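Local coordinates for protein probable zinc protease (Pseudomonas aeruginosa, PDB 4NNZ) that is probably one subunit of a heterodimeric zinc metallopeptidase of the M16 (insulinase) family and is thought to take part in peptide-bond hydrolysis, at residues A[141-144]-A[145-149]; A[114-117]-A[118-122]; A[97-100]-A[101-104]; A[130-133]-A[134-138]. All coordinates share one frame; numbering follows the deposited sequence.

The four contacts are local, at helix starts or along helices, within the N-terminal M16 family region, and they grade from apolar to ionic with their place in the fold. Interaction 3 starts helix 100-112 and interaction 2 starts helix 118-137; both have leucines and a phenylalanine buried and the remaining residues largely at the surface. Interaction 4 lies near the other end of helix 118-137, where charged side chains dominate a surface contact. Interaction 1, on the next helix, is partly buried and mainly backbone-bonded. Interactions 1 and 4 touch: Glu146 OE2 meets Arg132 NH1 at 2.8 Å. Interactions 1 and 3 lie on opposite sides of the chain's centre, about 41 Å apart between centres.

Interaction 1: A[141-144]-A[145-149]; sequences NALA and FERFK
The guanidinium of Arg147 carries the methyl CD2 of Leu143 over one face, 3.7 Å above its plane and displaced toward the rim. That methyl stands 3.8 Å from both CZ and NH2 of Arg147, so one face of the cation is covered by a methyl from one turn back. The two side chains run alongside each other and point the same way. Arg147 sets CG beside its backbone N (chi1 -49°), which brings that CG to 3.3 Å from Leu143 O, and a bend at chi2 folds the guanidinium over Leu143. Its charged end looks outward to another chain: NH1 donates to the carbonyl oxygen of Pro231 of the second subunit. The rings of Phe145 and Phe148 lead away from residues 141-144, and of their side chains only CB comes close to that segment.

Backbone bonds bind the turn. Phe145 N reaches Asn141 O at 3.2 Å and Phe148 N reaches Ala144 O at 3.0 Å, whereas the bond from Arg147 N to Leu143 O is long and weak. Glu146 sends its carboxylate to Arg132 of the preceding helix. Helix 140-152 is thus held between elements: Ala144 packs on Val420 of strand 415-422 and Leu238 of strand 233-240, Phe148 touches Thr416, and Leu143 lies against the closing turn of helix 118-137.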
loop_
_atom_site.group_PDB
_atom_site.type_symbol
_atom_site.label_atom_id
_atom_site.label_comp_id
_atom_site.label_asym_id
_atom_site.label_seq_id
_atom_site.Cartn_x
_atom_site.Cartn_y
_atom_site.Cartn_z
ATOM N N ASN A 141 14.850 0.299 16.056
ATOM C CA ASN A 141 15.203 -0.240 14.777
ATOM C C ASN A 141 14.101 -0.912 14.022
ATOM O O ASN A 141 14.051 -0.820 12.847
ATOM C CB ASN A 141 16.403 -1.120 14.886
ATOM C CG ASN A 141 17.574 -0.377 15.406
ATOM O OD1 ASN A 141 18.008 0.595 14.811
ATOM N ND2 ASN A 141 18.075 -0.798 16.546
ATOM N N ALA A 142 13.238 -1.617 14.710
ATOM C CA ALA A 142 12.111 -2.237 14.091
ATOM C C ALA A 142 11.200 -1.192 13.507
ATOM O O ALA A 142 10.625 -1.393 12.478
ATOM C CB ALA A 142 11.371 -3.090 15.093
ATOM N N LEU A 143 11.047 -0.101 14.222
ATOM C CA LEU A 143 10.181 0.977 13.843
ATOM C C LEU A 143 10.624 1.648 12.593
ATOM O O LEU A 143 9.851 1.908 11.718
ATOM C CB LEU A 143 10.177 2.016 14.947
ATOM C CG LEU A 143 9.124 3.102 14.989
ATOM C CD1 LEU A 143 9.106 3.753 16.336
ATOM C CD2 LEU A 143 9.359 4.168 13.970
ATOM N N ALA A 144 11.896 1.946 12.545
ATOM C CA ALA A 144 12.496 2.580 11.418
ATOM C C ALA A 144 12.378 1.727 10.199
ATOM O O ALA A 144 12.098 2.207 9.153
ATOM C CB ALA A 144 13.951 2.855 11.713
ATOM N N PHE A 145 12.604 0.448 10.350
ATOM C CA PHE A 145 12.533 -0.456 9.247
ATOM C C PHE A 145 11.159 -0.581 8.640
ATOM O O PHE A 145 11.024 -0.780 7.480
ATOM C CB PHE A 145 13.092 -1.804 9.620
ATOM C CG PHE A 145 13.531 -2.611 8.448
ATOM C CD1 PHE A 145 14.743 -2.398 7.876
ATOM C CD2 PHE A 145 12.721 -3.584 7.930
ATOM C CE1 PHE A 145 15.146 -3.118 6.797
ATOM C CE2 PHE A 145 13.121 -4.314 6.854
ATOM C CZ PHE A 145 14.337 -4.086 6.296
ATOM N N GLU A 146 10.143 -0.493 9.459
ATOM C CA GLU A 146 8.781 -0.590 9.012
ATOM C C GLU A 146 8.462 0.547 8.094
ATOM O O GLU A 146 7.880 0.355 7.077
ATOM C CB GLU A 146 7.867 -0.555 10.203
ATOM C CG GLU A 146 6.501 -1.090 9.967
ATOM C CD GLU A 146 5.638 -0.920 11.162
ATOM O OE1 GLU A 146 5.628 0.170 11.700
ATOM O OE2 GLU A 146 4.984 -1.860 11.571
ATOM N N ARG A 147 8.868 1.730 8.475
ATOM C CA ARG A 147 8.772 2.884 7.638
ATOM C C ARG A 147 9.573 2.788 6.370
ATOM O O ARG A 147 9.145 3.229 5.355
ATOM C CB ARG A 147 9.266 4.108 8.379
ATOM C CG ARG A 147 8.723 4.351 9.756
ATOM C CD ARG A 147 7.267 4.647 9.715
ATOM N NE ARG A 147 6.658 4.603 11.012
ATOM C CZ ARG A 147 6.545 5.644 11.798
ATOM N NH1 ARG A 147 7.017 6.799 11.437
ATOM N NH2 ARG A 147 5.961 5.520 12.941
ATOM N N PHE A 148 10.773 2.261 6.452
ATOM C CA PHE A 148 11.663 2.197 5.323
ATOM C C PHE A 148 11.071 1.313 4.285
ATOM O O PHE A 148 11.069 1.627 3.137
ATOM C CB PHE A 148 13.036 1.702 5.779
ATOM C CG PHE A 148 13.889 1.158 4.697
ATOM C CD1 PHE A 148 14.538 1.992 3.837
ATOM C CD2 PHE A 148 14.059 -0.184 4.561
ATOM C CE1 PHE A 148 15.325 1.495 2.851
ATOM C CE2 PHE A 148 14.840 -0.695 3.572
ATOM C CZ PHE A 148 15.481 0.147 2.726
ATOM N N LYS A 149 10.555 0.202 4.743
ATOM C CA LYS A 149 9.899 -0.756 3.909
ATOM C C LYS A 149 8.652 -0.237 3.233
ATOM O O LYS A 149 8.456 -0.513 2.094
ATOM C CB LYS A 149 9.597 -2.023 4.691
ATOM C CG LYS A 149 9.410 -3.234 3.817
ATOM C CD LYS A 149 9.689 -4.530 4.526
ATOM C CE LYS A 149 8.953 -5.692 3.906
ATOM N NZ LYS A 149 7.727 -6.012 4.648
#

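Interaction 2: A[114-117]-A[118-122]; sequences LSLP and VDQFK
Van der Waals contact comes first: Leu116 and Gln120 cross at about a right angle. The methyl CD1 of Leu116 lies against the terminal amide, 3.7 Å from Gln120 NE2 and 3.9 Å from Gln120 CD. The same methyl looks more loosely toward Phe121, with Leu116 CD1 4.4 Å from Phe121 CB. The proline ring supplies a second surface. Gln120, its CG opposite the backbone N (chi1 -168°) and its chain extended from there, runs back over the ring until OE1 comes within 3.4 Å of Pro117 CD. Nearer the backbone, Gln120 CB sits 4.0 Å from Pro117 CB.

The hydrogen bonding is simpler. Pro117 occupies the N-cap position, and its carbonyl oxygen accepts from Phe121 N at 2.9 Å with an N-H...O angle of 153°, which closes the first turn of helix 118-137. Beyond the two segments, Gln120 NE2 makes a weak hydrogen bond to Met56 O, while Leu116 and Phe121 both pack on the Met56 side chain. Met56 ends helix 49-56, which bears the inverted HXXEH zinc signature of the M16 family. Leu116 also touches Leu177 of helix 174-184.

A proline at the N-cap offers no side-chain acceptor for the first-turn amides, and Pro117 O takes the routine i+4 bond from Phe121 N. The amide of Gln120 works on two fronts: NE2 has its weak polar partner on the neighbouring helix, and OE1 approaches the CD methylene of proline, which its ring nitrogen should make slightly electropositive.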
loop_
_atom_site.group_PDB
_atom_site.type_symbol
_atom_site.label_atom_id
_atom_site.label_comp_id
_atom_site.label_asym_id
_atom_site.label_seq_id
_atom_site.Cartn_x
_atom_site.Cartn_y
_atom_site.Cartn_z
ATOM N N LEU A 114 -11.636 -24.450 11.800
ATOM C CA LEU A 114 -11.067 -23.512 12.712
ATOM C C LEU A 114 -11.947 -23.396 13.894
ATOM O O LEU A 114 -13.044 -22.922 13.791
ATOM C CB LEU A 114 -10.967 -22.148 12.056
ATOM C CG LEU A 114 -10.476 -21.039 12.976
ATOM C CD1 LEU A 114 -9.270 -21.466 13.778
ATOM C CD2 LEU A 114 -10.198 -19.770 12.225
ATOM N N SER A 115 -11.434 -23.774 15.049
ATOM C CA SER A 115 -12.169 -23.584 16.274
ATOM C C SER A 115 -11.601 -22.383 16.941
ATOM O O SER A 115 -10.506 -22.409 17.418
ATOM C CB SER A 115 -12.006 -24.791 17.186
ATOM O OG SER A 115 -13.231 -25.173 17.774
ATOM N N LEU A 116 -12.357 -21.315 16.949
ATOM C CA LEU A 116 -11.890 -20.088 17.509
ATOM C C LEU A 116 -13.044 -19.406 18.147
ATOM O O LEU A 116 -13.862 -18.827 17.495
ATOM C CB LEU A 116 -11.305 -19.225 16.405
ATOM C CG LEU A 116 -10.894 -17.799 16.700
ATOM C CD1 LEU A 116 -9.962 -17.746 17.884
ATOM C CD2 LEU A 116 -10.205 -17.269 15.468
ATOM N N PRO A 117 -13.053 -19.445 19.449
ATOM C CA PRO A 117 -14.100 -18.845 20.249
ATOM C C PRO A 117 -13.992 -17.359 20.351
ATOM O O PRO A 117 -12.929 -16.817 20.429
ATOM C CB PRO A 117 -13.849 -19.441 21.617
ATOM C CG PRO A 117 -13.272 -20.762 21.330
ATOM C CD PRO A 117 -12.466 -20.619 20.089
ATOM N N VAL A 118 -15.123 -16.715 20.465
ATOM C CA VAL A 118 -15.193 -15.287 20.565
ATOM C C VAL A 118 -14.412 -14.873 21.788
ATOM O O VAL A 118 -13.830 -13.819 21.849
ATOM C CB VAL A 118 -16.639 -14.891 20.784
ATOM C CG1 VAL A 118 -17.188 -15.701 21.932
ATOM C CG2 VAL A 118 -16.763 -13.417 21.088
ATOM N N ASP A 119 -14.496 -15.698 22.801
ATOM C CA ASP A 119 -13.847 -15.450 24.052
ATOM C C ASP A 119 -12.342 -15.512 23.912
ATOM O O ASP A 119 -11.616 -14.724 24.489
ATOM C CB ASP A 119 -14.387 -16.413 25.090
ATOM C CG ASP A 119 -15.900 -16.710 24.905
ATOM O OD1 ASP A 119 -16.265 -17.408 23.936
ATOM O OD2 ASP A 119 -16.728 -16.241 25.727
ATOM N N GLN A 120 -11.869 -16.475 23.156
ATOM C CA GLN A 120 -10.464 -16.584 22.917
ATOM C C GLN A 120 -9.999 -15.381 22.141
ATOM O O GLN A 120 -8.958 -14.842 22.394
ATOM C CB GLN A 120 -10.190 -17.859 22.130
ATOM C CG GLN A 120 -8.747 -18.284 22.037
ATOM C CD GLN A 120 -8.526 -19.441 21.071
ATOM O OE1 GLN A 120 -9.231 -20.440 21.102
ATOM N NE2 GLN A 120 -7.533 -19.307 20.217
ATOM N N PHE A 121 -10.778 -14.991 21.152
ATOM C CA PHE A 121 -10.342 -13.992 20.232
ATOM C C PHE A 121 -10.116 -12.704 20.947
ATOM O O PHE A 121 -9.114 -12.083 20.792
ATOM C CB PHE A 121 -11.389 -13.799 19.149
ATOM C CG PHE A 121 -11.127 -12.627 18.277
ATOM C CD1 PHE A 121 -10.131 -12.668 17.369
ATOM C CD2 PHE A 121 -11.853 -11.487 18.398
ATOM C CE1 PHE A 121 -9.862 -11.597 16.581
ATOM C CE2 PHE A 121 -11.585 -10.405 17.616
ATOM C CZ PHE A 121 -10.590 -10.464 16.705
ATOM N N LYS A 122 -11.046 -12.341 21.787
ATOM C CA LYS A 122 -10.984 -11.074 22.444
ATOM C C LYS A 122 -9.745 -10.942 23.273
ATOM O O LYS A 122 -9.204 -9.874 23.366
ATOM C CB LYS A 122 -12.185 -10.901 23.329
ATOM C CG LYS A 122 -13.189 -9.934 22.782
ATOM C CD LYS A 122 -14.428 -10.661 22.305
ATOM C CE LYS A 122 -15.431 -9.709 21.696
ATOM N NZ LYS A 122 -16.495 -9.307 22.657
#

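Interaction 3: A[97-100]-A[101-104]; sequences RDRL and PVAL
The first turn of helix 100-112 is laid down here, where Leu100 and Leu104 meet one turn apart and Arg99 takes the N-cap position after strand 89-96. The branch of Leu100 that does the touching is CD1, 3.7 Å from Leu104 CG and 4.0 Å from Leu104 CD2. In Leu100 CG stands opposite the backbone N (chi1 175°), while in Leu104 it lies beside it (chi1 -67°); these torsions place CD1 of Leu100 against Leu104, and the side chains pass at a slant. The backbone bond from Leu104 N to Leu100 O, 3.0 Å with an N-H...O angle of 166°, is shorter and straighter than the two to Arg99 O.

The carbonyl of the N-cap residue is held less firmly. Arg99 O receives Ala103 N at 3.3 Å and Val102 N at 3.2 Å, both weak, the second strongly bent. A methyl also crowds this oxygen, since Val102 CG1 reaches it at 3.2 Å. Pro101 has no N-H to give, but at this place in the first turn, before the first i+4 bond, a missing N-H forfeits no helical hydrogen bond. Its CD lies 3.5 Å from Asp98 O.

The buried side of the turn faces the sheet: Leu100 packs on Val29, Leu104 approaches Ser31 of strand 28-35, and Ala103 sits over Gln93 and Leu95 of strand 89-96. Helix 200-211 lies alongside, with its Leu206 touching both Pro101 and Leu104 and its Tyr210 meeting Pro101.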
loop_
_atom_site.group_PDB
_atom_site.type_symbol
_atom_site.label_atom_id
_atom_site.label_comp_id
_atom_site.label_asym_id
_atom_site.label_seq_id
_atom_site.Cartn_x
_atom_site.Cartn_y
_atom_site.Cartn_z
ATOM N N ARG A 97 9.968 -40.829 14.691
ATOM C CA ARG A 97 9.501 -41.401 13.448
ATOM C C ARG A 97 8.184 -42.133 13.599
ATOM O O ARG A 97 7.396 -42.137 12.703
ATOM C CB ARG A 97 10.543 -42.289 12.774
ATOM C CG ARG A 97 11.001 -43.479 13.568
ATOM C CD ARG A 97 10.732 -44.803 12.881
ATOM N NE ARG A 97 10.126 -44.699 11.565
ATOM C CZ ARG A 97 9.030 -45.349 11.203
ATOM N NH1 ARG A 97 8.404 -46.122 12.065
ATOM N NH2 ARG A 97 8.547 -45.202 9.991
ATOM N N ASP A 98 7.924 -42.732 14.728
ATOM C CA ASP A 98 6.716 -43.487 14.839
ATOM C C ASP A 98 5.552 -42.608 15.153
ATOM O O ASP A 98 4.428 -43.028 15.075
ATOM C CB ASP A 98 6.857 -44.559 15.897
ATOM C CG ASP A 98 7.701 -44.121 17.060
ATOM O OD1 ASP A 98 8.915 -43.827 16.852
ATOM O OD2 ASP A 98 7.143 -44.095 18.173
ATOM N N ARG A 99 5.829 -41.376 15.504
ATOM C CA ARG A 99 4.792 -40.463 15.923
ATOM C C ARG A 99 4.253 -39.617 14.782
ATOM O O ARG A 99 3.461 -38.745 14.977
ATOM C CB ARG A 99 5.294 -39.595 17.066
ATOM C CG ARG A 99 4.746 -39.954 18.435
ATOM C CD ARG A 99 4.563 -41.444 18.625
ATOM N NE ARG A 99 3.793 -41.785 19.825
ATOM C CZ ARG A 99 4.127 -41.460 21.073
ATOM N NH1 ARG A 99 5.231 -40.781 21.328
ATOM N NH2 ARG A 99 3.354 -41.816 22.077
ATOM N N LEU A 100 4.683 -39.908 13.576
ATOM C CA LEU A 100 4.332 -39.101 12.431
ATOM C C LEU A 100 2.843 -39.086 12.191
ATOM O O LEU A 100 2.283 -38.073 11.811
ATOM C CB LEU A 100 5.057 -39.603 11.201
ATOM C CG LEU A 100 4.708 -38.951 9.880
ATOM C CD1 LEU A 100 4.795 -37.450 9.959
ATOM C CD2 LEU A 100 5.576 -39.444 8.767
ATOM N N PRO A 101 2.180 -40.194 12.450
ATOM C CA PRO A 101 0.763 -40.285 12.171
ATOM C C PRO A 101 -0.010 -39.287 12.960
ATOM O O PRO A 101 -0.896 -38.674 12.450
ATOM C CB PRO A 101 0.434 -41.661 12.683
ATOM C CG PRO A 101 1.640 -42.433 12.365
ATOM C CD PRO A 101 2.806 -41.505 12.338
ATOM N N VAL A 102 0.362 -39.085 14.198
ATOM C CA VAL A 102 -0.346 -38.134 15.009
ATOM C C VAL A 102 0.012 -36.690 14.721
ATOM O O VAL A 102 -0.771 -35.810 14.944
ATOM C CB VAL A 102 -0.198 -38.443 16.484
ATOM C CG1 VAL A 102 1.135 -37.981 17.003
ATOM C CG2 VAL A 102 -1.296 -37.761 17.241
ATOM N N ALA A 103 1.203 -36.455 14.217
ATOM C CA ALA A 103 1.555 -35.138 13.770
ATOM C C ALA A 103 0.759 -34.726 12.568
ATOM O O ALA A 103 0.274 -33.641 12.513
ATOM C CB ALA A 103 3.025 -35.080 13.453
ATOM N N LEU A 104 0.626 -35.612 11.601
ATOM C CA LEU A 104 -0.110 -35.313 10.400
ATOM C C LEU A 104 -1.568 -35.159 10.676
ATOM O O LEU A 104 -2.229 -34.455 9.996
ATOM C CB LEU A 104 0.061 -36.398 9.375
ATOM C CG LEU A 104 1.394 -36.627 8.729
ATOM C CD1 LEU A 104 1.216 -37.677 7.676
ATOM C CD2 LEU A 104 1.924 -35.368 8.100
#

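Interaction 4: A[130-133]-A[134-138]; sequences EERR and LRTDD
Arg132 and Asp137 form the more enclosed part of this helix end. Arg132 NH2 bonds to Asp137 OD1 at 3.2 Å, on the syn side of the carboxylate but tilted from its plane, and the two flat groups are turned 69° apart. Thr136 CG2 covers one face of the guanidinium. NH1 is taken up by Gly164 O and by the carboxylate of Glu146, and Met166 of helix 166-171 packs on the side chain. The backbone shifts to i+5 bonds as the helix widens into a pi-type turn: Asp137 N reaches Arg132 O, which Thr136 N also meets. Asp138 N bonds to Arg133 O at 2.8 Å.

The outer side is looser. With CG beside its backbone N (chi1 -75°) and a bend at chi3, Arg133 brings its guanidinium round to Glu130 side-on, NE and NH2 both meeting OE1. NH1 makes a longer bridge of 3.6 Å to Asp138 OD2, linking two carboxylates. Leu134 CD1 lies over one face of this guanidinium. Glu131 OE2 and Arg135 NE form a salt bridge, their planes 60° apart.

Negative charges near a helix C-terminus would be disfavoured by its dipole, and the arginines probably offset this.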
loop_
_atom_site.group_PDB
_atom_site.type_symbol
_atom_site.label_atom_id
_atom_site.label_comp_id
_atom_site.label_asym_id
_atom_site.label_seq_id
_atom_site.Cartn_x
_atom_site.Cartn_y
_atom_site.Cartn_z
ATOM N N GLU A 130 -0.495 -5.774 21.811
ATOM C CA GLU A 130 0.532 -5.556 22.766
ATOM C C GLU A 130 1.865 -5.907 22.182
ATOM O O GLU A 130 2.798 -5.191 22.333
ATOM C CB GLU A 130 0.221 -6.383 23.991
ATOM C CG GLU A 130 1.307 -6.435 25.021
ATOM C CD GLU A 130 1.481 -5.124 25.721
ATOM O OE1 GLU A 130 1.035 -4.100 25.193
ATOM O OE2 GLU A 130 2.065 -5.105 26.802
ATOM N N GLU A 131 1.930 -7.005 21.468
ATOM C CA GLU A 131 3.142 -7.422 20.817
ATOM C C GLU A 131 3.614 -6.388 19.802
ATOM O O GLU A 131 4.777 -6.232 19.620
ATOM C CB GLU A 131 2.966 -8.806 20.188
ATOM C CG GLU A 131 3.861 -9.110 19.002
ATOM C CD GLU A 131 3.893 -10.563 18.625
ATOM O OE1 GLU A 131 2.853 -11.088 18.229
ATOM O OE2 GLU A 131 4.961 -11.185 18.708
ATOM N N ARG A 132 2.704 -5.711 19.141
ATOM C CA ARG A 132 3.078 -4.666 18.237
ATOM C C ARG A 132 3.757 -3.501 18.911
ATOM O O ARG A 132 4.664 -2.942 18.379
ATOM C CB ARG A 132 1.870 -4.163 17.475
ATOM C CG ARG A 132 2.253 -3.578 16.159
ATOM C CD ARG A 132 1.336 -2.502 15.672
ATOM N NE ARG A 132 2.116 -1.366 15.256
ATOM C CZ ARG A 132 2.747 -1.241 14.108
ATOM N NH1 ARG A 132 2.695 -2.162 13.186
ATOM N NH2 ARG A 132 3.429 -0.164 13.891
ATOM N N ARG A 133 3.252 -3.095 20.054
ATOM C CA ARG A 133 3.854 -2.020 20.774
ATOM C C ARG A 133 5.244 -2.338 21.242
ATOM O O ARG A 133 6.138 -1.562 21.103
ATOM C CB ARG A 133 3.078 -1.798 22.046
ATOM C CG ARG A 133 1.753 -1.122 21.902
ATOM C CD ARG A 133 1.451 -0.348 23.160
ATOM N NE ARG A 133 1.581 -1.153 24.374
ATOM C CZ ARG A 133 2.484 -0.954 25.325
ATOM N NH1 ARG A 133 3.367 0.022 25.223
ATOM N NH2 ARG A 133 2.506 -1.732 26.378
ATOM N N LEU A 134 5.388 -3.468 21.884
ATOM C CA LEU A 134 6.621 -3.830 22.501
ATOM C C LEU A 134 7.740 -4.069 21.538
ATOM O O LEU A 134 8.846 -3.633 21.750
ATOM C CB LEU A 134 6.410 -5.072 23.338
ATOM C CG LEU A 134 6.072 -4.967 24.820
ATOM C CD1 LEU A 134 5.722 -3.562 25.225
ATOM C CD2 LEU A 134 4.953 -5.904 25.191
ATOM N N ARG A 135 7.448 -4.821 20.504
ATOM C CA ARG A 135 8.450 -5.257 19.590
ATOM C C ARG A 135 8.603 -4.449 18.340
ATOM O O ARG A 135 9.514 -4.682 17.624
ATOM C CB ARG A 135 8.163 -6.677 19.206
ATOM C CG ARG A 135 8.305 -7.651 20.325
ATOM C CD ARG A 135 8.295 -9.039 19.763
ATOM N NE ARG A 135 7.657 -9.962 20.668
ATOM C CZ ARG A 135 8.307 -10.799 21.457
ATOM N NH1 ARG A 135 9.629 -10.848 21.451
ATOM N NH2 ARG A 135 7.622 -11.594 22.251
ATOM N N THR A 136 7.685 -3.552 18.045
ATOM C CA THR A 136 7.833 -2.711 16.871
ATOM C C THR A 136 7.892 -1.232 17.155
ATOM O O THR A 136 8.823 -0.583 16.818
ATOM C CB THR A 136 6.720 -2.983 15.867
ATOM O OG1 THR A 136 6.765 -4.344 15.503
ATOM C CG2 THR A 136 6.892 -2.181 14.658
ATOM N N ASP A 137 6.861 -0.714 17.769
ATOM C CA ASP A 137 6.844 0.658 18.166
ATOM C C ASP A 137 7.892 1.027 19.193
ATOM O O ASP A 137 8.490 2.059 19.104
ATOM C CB ASP A 137 5.484 1.000 18.708
ATOM C CG ASP A 137 4.461 1.133 17.650
ATOM O OD1 ASP A 137 4.798 1.182 16.486
ATOM O OD2 ASP A 137 3.293 1.199 17.970
ATOM N N ASP A 138 8.097 0.192 20.178
ATOM C CA ASP A 138 9.066 0.498 21.182
ATOM C C ASP A 138 10.436 -0.051 20.863
ATOM O O ASP A 138 11.349 0.135 21.611
ATOM C CB ASP A 138 8.587 0.051 22.547
ATOM C CG ASP A 138 7.300 0.707 22.947
ATOM O OD1 ASP A 138 6.858 1.630 22.259
ATOM O OD2 ASP A 138 6.720 0.314 23.960
#